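Side-chain contacts in SsRai1 (Scheffersomyces stipitis, PDB 5BTO), which removes the entire NAD cap from the 5' end of NAD-capped RNAs as a metal-dependent decapping nuclease, and binds and stimulates the exoribonuclease RAT1: residues Gly116-Thr119 with Lys120-Ala123; Leu137-Gly141 with Gln142-Asn146; Asn332-Thr335 with Ala336-Tyr340; Val343-Trp346 with Leu347-Ile351. All coordinates share one frame; numbering follows the deposited sequence.

Contact 1. Residues Gly116-Thr119 with Lys120-Ala123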
loop_
_atom_site.group_PDB
_atom_site.type_symbol
_atom_site.label_atom_id
_atom_site.label_comp_id
_atom_site.label_asym_id
_atom_site.label_seq_id
_atom_site.Cartn_x
_atom_site.Cartn_y
_atom_site.Cartn_z
ATOM N N GLY A 116 -4.964 20.536 -10.951
ATOM C CA GLY A 116 -6.209 19.959 -10.473
ATOM C C GLY A 116 -6.140 18.441 -10.430
ATOM O O GLY A 116 -6.730 17.811 -9.557
ATOM N N LEU A 117 -5.409 17.855 -11.368
ATOM C CA LEU A 117 -5.310 16.403 -11.413
ATOM C C LEU A 117 -4.442 15.908 -10.257
ATOM O O LEU A 117 -4.718 14.865 -9.661
ATOM C CB LEU A 117 -4.732 15.941 -12.753
ATOM C CG LEU A 117 -5.500 16.448 -13.985
ATOM C CD1 LEU A 117 -4.830 15.985 -15.282
ATOM C CD2 LEU A 117 -6.970 16.012 -13.935
ATOM N N MET A 118 -3.388 16.655 -9.940
ATOM C CA MET A 118 -2.515 16.281 -8.834
ATOM C C MET A 118 -3.214 16.499 -7.493
ATOM O O MET A 118 -3.029 15.733 -6.555
ATOM C CB MET A 118 -1.176 17.019 -8.906
ATOM C CG MET A 118 -0.392 16.721 -10.193
ATOM S SD MET A 118 0.003 14.960 -10.412
ATOM C CE MET A 118 -1.287 14.452 -11.534
ATOM N N THR A 119 -4.031 17.547 -7.419
ATOM C CA THR A 119 -4.855 17.760 -6.236
ATOM C C THR A 119 -5.776 16.570 -5.946
ATOM O O THR A 119 -5.969 16.179 -4.787
ATOM C CB THR A 119 -5.715 19.043 -6.389
ATOM O OG1 THR A 119 -4.852 20.183 -6.545
ATOM C CG2 THR A 119 -6.603 19.236 -5.168
ATOM N N LYS A 120 -6.352 15.990 -6.990
ATOM C CA LYS A 120 -7.185 14.801 -6.807
ATOM C C LYS A 120 -6.393 13.655 -6.172
ATOM O O LYS A 120 -6.923 12.913 -5.344
ATOM C CB LYS A 120 -7.779 14.335 -8.137
ATOM C CG LYS A 120 -8.799 15.280 -8.745
ATOM C CD LYS A 120 -9.409 14.666 -9.993
ATOM C CE LYS A 120 -10.629 15.445 -10.459
ATOM N NZ LYS A 120 -11.371 14.710 -11.525
ATOM N N LEU A 121 -5.130 13.494 -6.568
ATOM C CA LEU A 121 -4.296 12.451 -5.984
ATOM C C LEU A 121 -3.926 12.783 -4.535
ATOM O O LEU A 121 -4.002 11.924 -3.640
ATOM C CB LEU A 121 -3.035 12.231 -6.834
ATOM C CG LEU A 121 -3.277 11.755 -8.266
ATOM C CD1 LEU A 121 -1.962 11.657 -9.019
ATOM C CD2 LEU A 121 -3.955 10.380 -8.237
ATOM N N LEU A 122 -3.565 14.042 -4.289
ATOM C CA LEU A 122 -3.131 14.455 -2.968
ATOM C C LEU A 122 -4.270 14.344 -1.947
ATOM O O LEU A 122 -4.049 13.974 -0.796
ATOM C CB LEU A 122 -2.600 15.899 -3.027
ATOM C CG LEU A 122 -2.148 16.639 -1.773
ATOM C CD1 LEU A 122 -1.109 15.881 -0.985
ATOM C CD2 LEU A 122 -1.599 18.032 -2.158
ATOM N N ALA A 123 -5.488 14.639 -2.389
ATOM C CA ALA A 123 -6.633 14.703 -1.480
ATOM C C ALA A 123 -7.339 13.364 -1.337
ATOM O O ALA A 123 -8.249 13.224 -0.521
ATOM C CB ALA A 123 -7.619 15.759 -1.951
#

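Contact 2. Residues Leu137-Gly141 with Gln142-Asn146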
loop_
_atom_site.group_PDB
_atom_site.type_symbol
_atom_site.label_atom_id
_atom_site.label_comp_id
_atom_site.label_asym_id
_atom_site.label_seq_id
_atom_site.Cartn_x
_atom_site.Cartn_y
_atom_site.Cartn_z
ATOM N N LEU A 137 1.208 9.024 -20.460
ATOM C CA LEU A 137 2.050 8.415 -21.482
ATOM C C LEU A 137 3.435 9.017 -21.510
ATOM O O LEU A 137 3.634 10.195 -21.163
ATOM C CB LEU A 137 1.389 8.485 -22.851
ATOM C CG LEU A 137 1.141 9.883 -23.387
ATOM C CD1 LEU A 137 2.401 10.390 -24.078
ATOM C CD2 LEU A 137 -0.022 9.873 -24.337
ATOM N N ALA A 138 4.391 8.188 -21.913
ATOM C CA ALA A 138 5.778 8.597 -21.999
ATOM C C ALA A 138 6.068 9.118 -23.391
ATOM O O ALA A 138 5.711 8.495 -24.391
ATOM C CB ALA A 138 6.698 7.418 -21.676
ATOM N N TYR A 139 6.720 10.269 -23.450
ATOM C CA TYR A 139 7.147 10.832 -24.711
ATOM C C TYR A 139 8.352 11.728 -24.457
ATOM O O TYR A 139 8.374 12.498 -23.494
ATOM C CB TYR A 139 5.999 11.610 -25.366
ATOM C CG TYR A 139 6.391 12.274 -26.664
ATOM C CD1 TYR A 139 6.491 11.535 -27.841
ATOM C CD2 TYR A 139 6.660 13.635 -26.713
ATOM C CE1 TYR A 139 6.863 12.143 -29.035
ATOM C CE2 TYR A 139 7.031 14.246 -27.892
ATOM C CZ TYR A 139 7.127 13.500 -29.049
ATOM O OH TYR A 139 7.494 14.119 -30.226
ATOM N N ASP A 140 9.366 11.607 -25.306
ATOM C CA ASP A 140 10.582 12.398 -25.160
ATOM C C ASP A 140 11.123 12.368 -23.731
ATOM O O ASP A 140 11.566 13.385 -23.206
ATOM C CB ASP A 140 10.326 13.836 -25.613
ATOM C CG ASP A 140 11.585 14.541 -26.102
ATOM O OD1 ASP A 140 12.634 13.885 -26.285
ATOM O OD2 ASP A 140 11.513 15.765 -26.328
ATOM N N GLY A 141 11.088 11.196 -23.105
ATOM C CA GLY A 141 11.663 11.022 -21.784
ATOM C C GLY A 141 10.863 11.647 -20.653
ATOM O O GLY A 141 11.376 11.808 -19.550
ATOM N N GLN A 142 9.607 11.980 -20.927
ATOM C CA GLN A 142 8.759 12.676 -19.954
ATOM C C GLN A 142 7.377 12.036 -19.887
ATOM O O GLN A 142 6.921 11.430 -20.861
ATOM C CB GLN A 142 8.629 14.156 -20.342
ATOM C CG GLN A 142 9.959 14.862 -20.438
ATOM C CD GLN A 142 9.842 16.302 -20.903
ATOM O OE1 GLN A 142 9.061 16.623 -21.802
ATOM N NE2 GLN A 142 10.620 17.179 -20.283
ATOM N N LEU A 143 6.716 12.144 -18.736
ATOM C CA LEU A 143 5.343 11.656 -18.616
ATOM C C LEU A 143 4.343 12.797 -18.753
ATOM O O LEU A 143 4.474 13.824 -18.099
ATOM C CB LEU A 143 5.111 10.950 -17.277
ATOM C CG LEU A 143 5.925 9.693 -16.984
ATOM C CD1 LEU A 143 5.379 9.010 -15.715
ATOM C CD2 LEU A 143 5.898 8.735 -18.187
ATOM N N PHE A 144 3.351 12.606 -19.611
ATOM C CA PHE A 144 2.274 13.575 -19.790
ATOM C C PHE A 144 1.006 12.990 -19.191
ATOM O O PHE A 144 0.650 11.844 -19.483
ATOM C CB PHE A 144 2.090 13.891 -21.283
ATOM C CG PHE A 144 3.294 14.535 -21.913
ATOM C CD1 PHE A 144 4.408 13.777 -22.251
ATOM C CD2 PHE A 144 3.312 15.895 -22.165
ATOM C CE1 PHE A 144 5.525 14.363 -22.825
ATOM C CE2 PHE A 144 4.424 16.493 -22.740
ATOM C CZ PHE A 144 5.533 15.731 -23.064
ATOM N N ILE A 145 0.348 13.753 -18.318
ATOM C CA ILE A 145 -0.812 13.237 -17.585
ATOM C C ILE A 145 -2.010 14.158 -17.758
ATOM O O ILE A 145 -1.910 15.364 -17.492
ATOM C CB ILE A 145 -0.501 13.105 -16.079
ATOM C CG1 ILE A 145 0.734 12.209 -15.875
ATOM C CG2 ILE A 145 -1.720 12.554 -15.307
ATOM C CD1 ILE A 145 1.117 11.984 -14.422
ATOM N N ASN A 146 -3.133 13.606 -18.213
ATOM C CA ASN A 146 -4.378 14.372 -18.280
ATOM C C ASN A 146 -5.564 13.517 -17.889
ATOM O O ASN A 146 -5.467 12.294 -17.843
ATOM C CB ASN A 146 -4.630 14.957 -19.677
ATOM C CG ASN A 146 -5.660 16.099 -19.652
ATOM O OD1 ASN A 146 -5.955 16.663 -18.594
ATOM N ND2 ASN A 146 -6.207 16.434 -20.806
#

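Contact 3. Residues Asn332-Thr335 with Ala336-Tyr340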
loop_
_atom_site.group_PDB
_atom_site.type_symbol
_atom_site.label_atom_id
_atom_site.label_comp_id
_atom_site.label_asym_id
_atom_site.label_seq_id
_atom_site.Cartn_x
_atom_site.Cartn_y
_atom_site.Cartn_z
ATOM N N ASN A 332 -5.240 14.792 7.728
ATOM C CA ASN A 332 -3.881 15.075 8.162
ATOM C C ASN A 332 -3.097 15.426 6.912
ATOM O O ASN A 332 -2.929 14.585 6.033
ATOM C CB ASN A 332 -3.281 13.848 8.858
ATOM C CG ASN A 332 -1.860 14.080 9.363
ATOM O OD1 ASN A 332 -1.040 14.696 8.691
ATOM N ND2 ASN A 332 -1.568 13.579 10.564
ATOM N N CYS A 333 -2.637 16.671 6.820
ATOM C CA CYS A 333 -1.992 17.134 5.593
ATOM C C CYS A 333 -0.657 16.450 5.342
ATOM O O CYS A 333 -0.272 16.235 4.198
ATOM C CB CYS A 333 -1.818 18.656 5.605
ATOM S SG CYS A 333 -3.405 19.540 5.608
ATOM N N THR A 334 0.052 16.108 6.412
ATOM C CA THR A 334 1.334 15.411 6.271
ATOM C C THR A 334 1.145 14.019 5.674
ATOM O O THR A 334 1.900 13.595 4.790
ATOM C CB THR A 334 2.057 15.295 7.618
ATOM O OG1 THR A 334 2.301 16.607 8.135
ATOM C CG2 THR A 334 3.390 14.576 7.454
ATOM N N THR A 335 0.137 13.310 6.161
ATOM C CA THR A 335 -0.172 11.983 5.638
ATOM C C THR A 335 -0.543 12.069 4.158
ATOM O O THR A 335 -0.108 11.244 3.336
ATOM C CB THR A 335 -1.334 11.339 6.428
ATOM O OG1 THR A 335 -1.001 11.316 7.817
ATOM C CG2 THR A 335 -1.583 9.926 5.958
ATOM N N ALA A 336 -1.358 13.063 3.818
ATOM C CA ALA A 336 -1.767 13.279 2.436
ATOM C C ALA A 336 -0.530 13.442 1.557
ATOM O O ALA A 336 -0.425 12.827 0.486
ATOM C CB ALA A 336 -2.685 14.509 2.324
ATOM N N LEU A 337 0.404 14.268 2.016
ATOM C CA LEU A 337 1.614 14.549 1.238
ATOM C C LEU A 337 2.496 13.305 1.072
ATOM O O LEU A 337 3.098 13.101 0.014
ATOM C CB LEU A 337 2.412 15.698 1.860
ATOM C CG LEU A 337 3.529 16.281 0.993
ATOM C CD1 LEU A 337 2.955 16.822 -0.316
ATOM C CD2 LEU A 337 4.265 17.383 1.758
ATOM N N LYS A 338 2.578 12.482 2.113
ATOM C CA LYS A 338 3.325 11.224 2.015
ATOM C C LYS A 338 2.667 10.252 1.029
ATOM O O LYS A 338 3.363 9.542 0.289
ATOM C CB LYS A 338 3.481 10.572 3.396
ATOM C CG LYS A 338 4.383 11.338 4.361
ATOM C CD LYS A 338 4.330 10.708 5.743
ATOM C CE LYS A 338 5.034 11.558 6.779
ATOM N NZ LYS A 338 4.859 11.022 8.162
ATOM N N TRP A 339 1.334 10.195 1.022
ATOM C CA TRP A 339 0.628 9.403 0.009
ATOM C C TRP A 339 0.932 9.929 -1.403
ATOM O O TRP A 339 1.232 9.175 -2.330
ATOM C CB TRP A 339 -0.885 9.411 0.276
ATOM C CG TRP A 339 -1.727 9.145 -0.940
ATOM C CD1 TRP A 339 -2.460 10.060 -1.652
ATOM C CD2 TRP A 339 -1.907 7.885 -1.607
ATOM N NE1 TRP A 339 -3.098 9.445 -2.703
ATOM C CE2 TRP A 339 -2.779 8.110 -2.698
ATOM C CE3 TRP A 339 -1.432 6.588 -1.374
ATOM C CZ2 TRP A 339 -3.177 7.094 -3.565
ATOM C CZ3 TRP A 339 -1.831 5.570 -2.232
ATOM C CH2 TRP A 339 -2.699 5.832 -3.319
ATOM N N TYR A 340 0.846 11.239 -1.575
ATOM C CA TYR A 340 1.074 11.813 -2.884
ATOM C C TYR A 340 2.494 11.497 -3.367
ATOM O O TYR A 340 2.706 11.149 -4.534
ATOM C CB TYR A 340 0.849 13.329 -2.791
ATOM C CG TYR A 340 1.107 14.086 -4.064
ATOM C CD1 TYR A 340 0.340 13.860 -5.205
ATOM C CD2 TYR A 340 2.093 15.062 -4.113
ATOM C CE1 TYR A 340 0.570 14.578 -6.380
ATOM C CE2 TYR A 340 2.329 15.779 -5.269
ATOM C CZ TYR A 340 1.569 15.530 -6.392
ATOM O OH TYR A 340 1.794 16.252 -7.539
HETATM O O HOH W 1 1.937 11.140 8.676
#

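Contact 4. Residues Val343-Trp346 with Leu347-Ile351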
loop_
_atom_site.group_PDB
_atom_site.type_symbol
_atom_site.label_atom_id
_atom_site.label_comp_id
_atom_site.label_asym_id
_atom_site.label_seq_id
_atom_site.Cartn_x
_atom_site.Cartn_y
_atom_site.Cartn_z
ATOM N N VAL A 343 2.598 7.940 -4.632
ATOM C CA VAL A 343 1.964 7.782 -5.927
ATOM C C VAL A 343 2.893 8.246 -7.048
ATOM O O VAL A 343 3.090 7.536 -8.038
ATOM C CB VAL A 343 0.664 8.602 -6.026
ATOM C CG1 VAL A 343 0.133 8.580 -7.463
ATOM C CG2 VAL A 343 -0.364 8.087 -5.035
ATOM N N ILE A 344 3.454 9.445 -6.896
ATOM C CA ILE A 344 4.312 9.988 -7.948
ATOM C C ILE A 344 5.555 9.101 -8.143
ATOM O O ILE A 344 5.945 8.790 -9.273
ATOM C CB ILE A 344 4.734 11.431 -7.647
ATOM C CG1 ILE A 344 3.509 12.362 -7.634
ATOM C CG2 ILE A 344 5.744 11.925 -8.683
ATOM C CD1 ILE A 344 2.702 12.369 -8.914
ATOM N N GLU A 345 6.184 8.706 -7.045
ATOM C CA GLU A 345 7.344 7.808 -7.136
ATOM C C GLU A 345 6.992 6.489 -7.840
ATOM O O GLU A 345 7.754 5.991 -8.672
ATOM C CB GLU A 345 7.894 7.521 -5.744
ATOM C CG GLU A 345 9.131 6.636 -5.727
ATOM C CD GLU A 345 9.500 6.203 -4.317
ATOM O OE1 GLU A 345 8.672 5.523 -3.678
ATOM O OE2 GLU A 345 10.607 6.547 -3.842
ATOM N N TRP A 346 5.835 5.929 -7.493
ATOM C CA TRP A 346 5.382 4.675 -8.080
ATOM C C TRP A 346 5.169 4.813 -9.591
ATOM O O TRP A 346 5.619 3.970 -10.368
ATOM C CB TRP A 346 4.086 4.234 -7.391
ATOM C CG TRP A 346 3.582 2.870 -7.743
ATOM C CD1 TRP A 346 4.182 1.673 -7.466
ATOM C CD2 TRP A 346 2.338 2.560 -8.382
ATOM N NE1 TRP A 346 3.388 0.637 -7.907
ATOM C CE2 TRP A 346 2.250 1.153 -8.470
ATOM C CE3 TRP A 346 1.292 3.336 -8.894
ATOM C CZ2 TRP A 346 1.158 0.503 -9.048
ATOM C CZ3 TRP A 346 0.203 2.696 -9.465
ATOM C CH2 TRP A 346 0.149 1.282 -9.542
ATOM N N LEU A 347 4.502 5.884 -10.015
ATOM C CA LEU A 347 4.259 6.069 -11.442
ATOM C C LEU A 347 5.564 6.145 -12.203
ATOM O O LEU A 347 5.704 5.533 -13.262
ATOM C CB LEU A 347 3.417 7.313 -11.721
ATOM C CG LEU A 347 1.985 7.249 -11.192
ATOM C CD1 LEU A 347 1.275 8.564 -11.463
ATOM C CD2 LEU A 347 1.228 6.082 -11.821
ATOM N N LEU A 348 6.523 6.897 -11.670
ATOM C CA LEU A 348 7.814 7.027 -12.344
ATOM C C LEU A 348 8.602 5.709 -12.372
ATOM O O LEU A 348 9.353 5.461 -13.308
ATOM C CB LEU A 348 8.639 8.170 -11.749
ATOM C CG LEU A 348 8.087 9.554 -12.101
ATOM C CD1 LEU A 348 8.796 10.657 -11.314
ATOM C CD2 LEU A 348 8.170 9.821 -13.596
ATOM N N GLN A 349 8.418 4.875 -11.349
ATOM C CA GLN A 349 9.077 3.573 -11.283
ATOM C C GLN A 349 8.450 2.543 -12.220
ATOM O O GLN A 349 9.152 1.691 -12.783
ATOM C CB GLN A 349 9.047 3.023 -9.855
ATOM C CG GLN A 349 10.052 3.650 -8.902
ATOM C CD GLN A 349 10.003 3.023 -7.515
ATOM O OE1 GLN A 349 9.348 1.999 -7.312
ATOM N NE2 GLN A 349 10.696 3.635 -6.554
ATOM N N GLU A 350 7.134 2.623 -12.395
ATOM C CA GLU A 350 6.390 1.568 -13.091
ATOM C C GLU A 350 6.125 1.821 -14.579
ATOM O O GLU A 350 5.825 0.886 -15.324
ATOM C CB GLU A 350 5.068 1.288 -12.367
ATOM C CG GLU A 350 5.246 0.796 -10.940
ATOM C CD GLU A 350 6.031 -0.501 -10.875
ATOM O OE1 GLU A 350 5.933 -1.314 -11.821
ATOM O OE2 GLU A 350 6.758 -0.703 -9.884
ATOM N N ILE A 351 6.244 3.068 -15.019
ATOM C CA ILE A 351 6.022 3.387 -16.425
ATOM C C ILE A 351 7.368 3.621 -17.103
ATOM O O ILE A 351 8.035 4.593 -16.804
ATOM C CB ILE A 351 5.132 4.647 -16.581
ATOM C CG1 ILE A 351 3.761 4.415 -15.938
ATOM C CG2 ILE A 351 4.977 5.028 -18.052
ATOM C CD1 ILE A 351 2.865 5.632 -15.917
#

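Contact 1. Residues Gly116-Thr119 with Lys120-Ala123
Met118 is bent at chi2 (-59°) and again at chi3, and this double turn folds its thioether back beside Leu121, three residues on and almost one turn further along the short alpha-helix 115-123. Leu121 has CG turned away from its own carbonyl carbon, beside the backbone N (chi1 -62°), and the two side chains run alongside each other in the same direction. The methyl CE of Met118 rests on CD1 of Leu121 at 3.8 Å, while SD lies a little farther off. Met118 also packs on Tyr340 and Ile344 of helix 333-350 and on Met230 and Leu232 of strand 228-235.

Ordinary i to i+4 bonds hold the backbone: Leu122 N reaches Met118 O at 2.9 Å, and the bond from Leu121 N to Leu117 O is long and weak. The first turn carries Gly116, part of the substrate-binding site of this PD-(D/E)XK nuclease fold. Lys120 leaves the helix as an extended chain, its CG over Gly116 O and its ammonium end leading away from the first turn. Thr119 spends its hydroxyl on the backbone, OG1 bonding to Arg115 O one turn back, and its side chain packs on Gln282, itself a substrate-binding residue. Near the last turn the methyl CB of Ala123 sits 3.3 Å from Thr119 O, the same carbonyl oxygen that accepts the bond from Ala123 N at 2.9 Å.

Contact 2. Residues Leu137-Gly141 with Gln142-Asn146
Leu137, Tyr139 and Phe144 share one face of a tight beta hairpin, and the phenyl ring is the bump that fills the hollow between the other two. Phe144 has CG beside its backbone N (chi1 -63°), which swings the ring across to the facing strand. Its edge settles against the neighbouring backbone, with CE1 3.5 Å from Tyr139 O and Leu137 O also lying at the edge, in the plane of the ring. CE1 further meets CB of Tyr139 at 3.8 Å; the tyrosine side chain crosses the phenylalanine obliquely. Leu137 closes the other flank more loosely, its CD1 4.3 Å from CD1 of Phe144.

The opposite face holds a smaller fit, where the branch CD2 of Leu143 rests on the methyl CB of Ala138 at 3.8 Å across a non-hydrogen-bonded pair. Leu137 with Phe144 and Tyr139 with Gln142 are the hydrogen-bonded pairs. The latter closes a type I' turn through Asp140 and Gly141, both with positive phi. There Tyr139 N gives a straight bond to Gln142 O (2.8 Å), whereas Gln142 N comes to Tyr139 O from well above the carbonyl plane. Asp140 OD2 forms a salt bridge with Arg398, which also bonds Gln142 OE1.

The hairpin lies within the large mixed sheet: strand 142-147 pairs on with strand 111-114, Leu137 packs on helix 378-388, Tyr139 reaches helix 392-400, and Leu143 touches Ile351 just beyond helix 333-350.

Contact 3. Residues Asn332-Thr335 with Ala336-Tyr340
This is an N-terminal capping contact, joined to a water-bridged side-chain pair one turn further on, at the start of helix 333-350, where that helix packs against helices 115-123 and 266-286. Asn332 is the N-cap residue. Its OD1 accepts from Thr335 N at 3.1 Å in a nearly straight bond (163°), the donor standing above the plane of the amide carbonyl, and takes a second, weak bond from Thr334 N. Ala336 N makes the first regular i to i+4 bond, to the backbone oxygen of Asn332.

On the outer side Thr334 and Lys338 lie side by side. Lys338 has CG beside its backbone N (chi1 -68°), 3.4 Å from Thr334 O, and the chain runs extended from there, which carries CE to the methyl CG2 of Thr334 at 3.5 Å. The ammonium NZ then donates to a water 3.0 Å away, which is also hydrogen-bonded to OG1 of Thr335 at 3.1 Å. With an alanine here in place of Lys338 the arm is gone, which would probably uncover the Thr334 methyl and leave the water without its charged partner. Thr335 and Lys338 also pack on Ala196 and Asp197 of the second subunit. On the inner side the methyl of Ala336 faces Leu122 and Phe277, while the Trp339 ring meets Phe371 edge-to-face.

Contact 4. Residues Val343-Trp346 with Leu347-Ile351
Glu350 lies across the indole of Trp346 and, through OE1, makes a salt bridge to Lys10 of strand 9-12. Its CG stands beside the backbone N (chi1 -62°), over one face of the indole, and a bend at chi2 directs the carboxylate. This CH-pi contact puts CG of Glu350 3.8 Å from the centroid of the Trp346 five-membered ring, 19° off its normal. Glu350 N bonds to Trp346 O at 2.9 Å and Leu347 N to Val343 O at 2.9 Å, two of four successive i to i+4 bonds near the end of helix 333-350.

Trp346 sends its CG away from the backbone N (chi1 -172°), which also brings CE3 within 4.0 Å of CD2 of Leu347. The indole also packs on Leu12 and Leu373 of its own chain and on Lys45 of the second subunit. Replacing Trp346 with an alanine would probably open a gap beside Leu347 and strip the Glu350 chain of the surface it lies on. On the exposed side Glu345 and Gln349 run alongside each other, NE2 of Gln349 resting 3.5 Å from CG of Glu345.

On the sheet-facing side CG1 of Val343 meets CD1 of Leu347 at 4.2 Å, and Ile344 pairs likewise with Leu348. The arrangement is that of an amphipathic helix lying on the large mixed beta sheet, with Leu347 on Val362 and Leu348 on Ala228.

In the fold
Contact 1 is the hub, touching each of the others. Contacts 3 and 4 adjoin along helix 333-350, with centres about 17 Å apart, and each meets helix 115-123: Tyr340 OH lies 3.4 Å from Met118 CB, and Val343 CG1 is 4.0 Å from Leu121 CD1. Leu117 CD1 reaches Asn146 CA of contact 2 at 3.4 Å. Contact 2 in turn meets contact 4, where Leu143 CD1 packs on Leu348 CD2 at 3.6 Å, but stays about 8 Å from contact 3 at the nearest atoms. Contact 1 holds Gly116 of the substrate site, and its Thr119 side chain lies about 4 Å from that of substrate-binding Gln282, against about 12 Å for the side chain of Cys333.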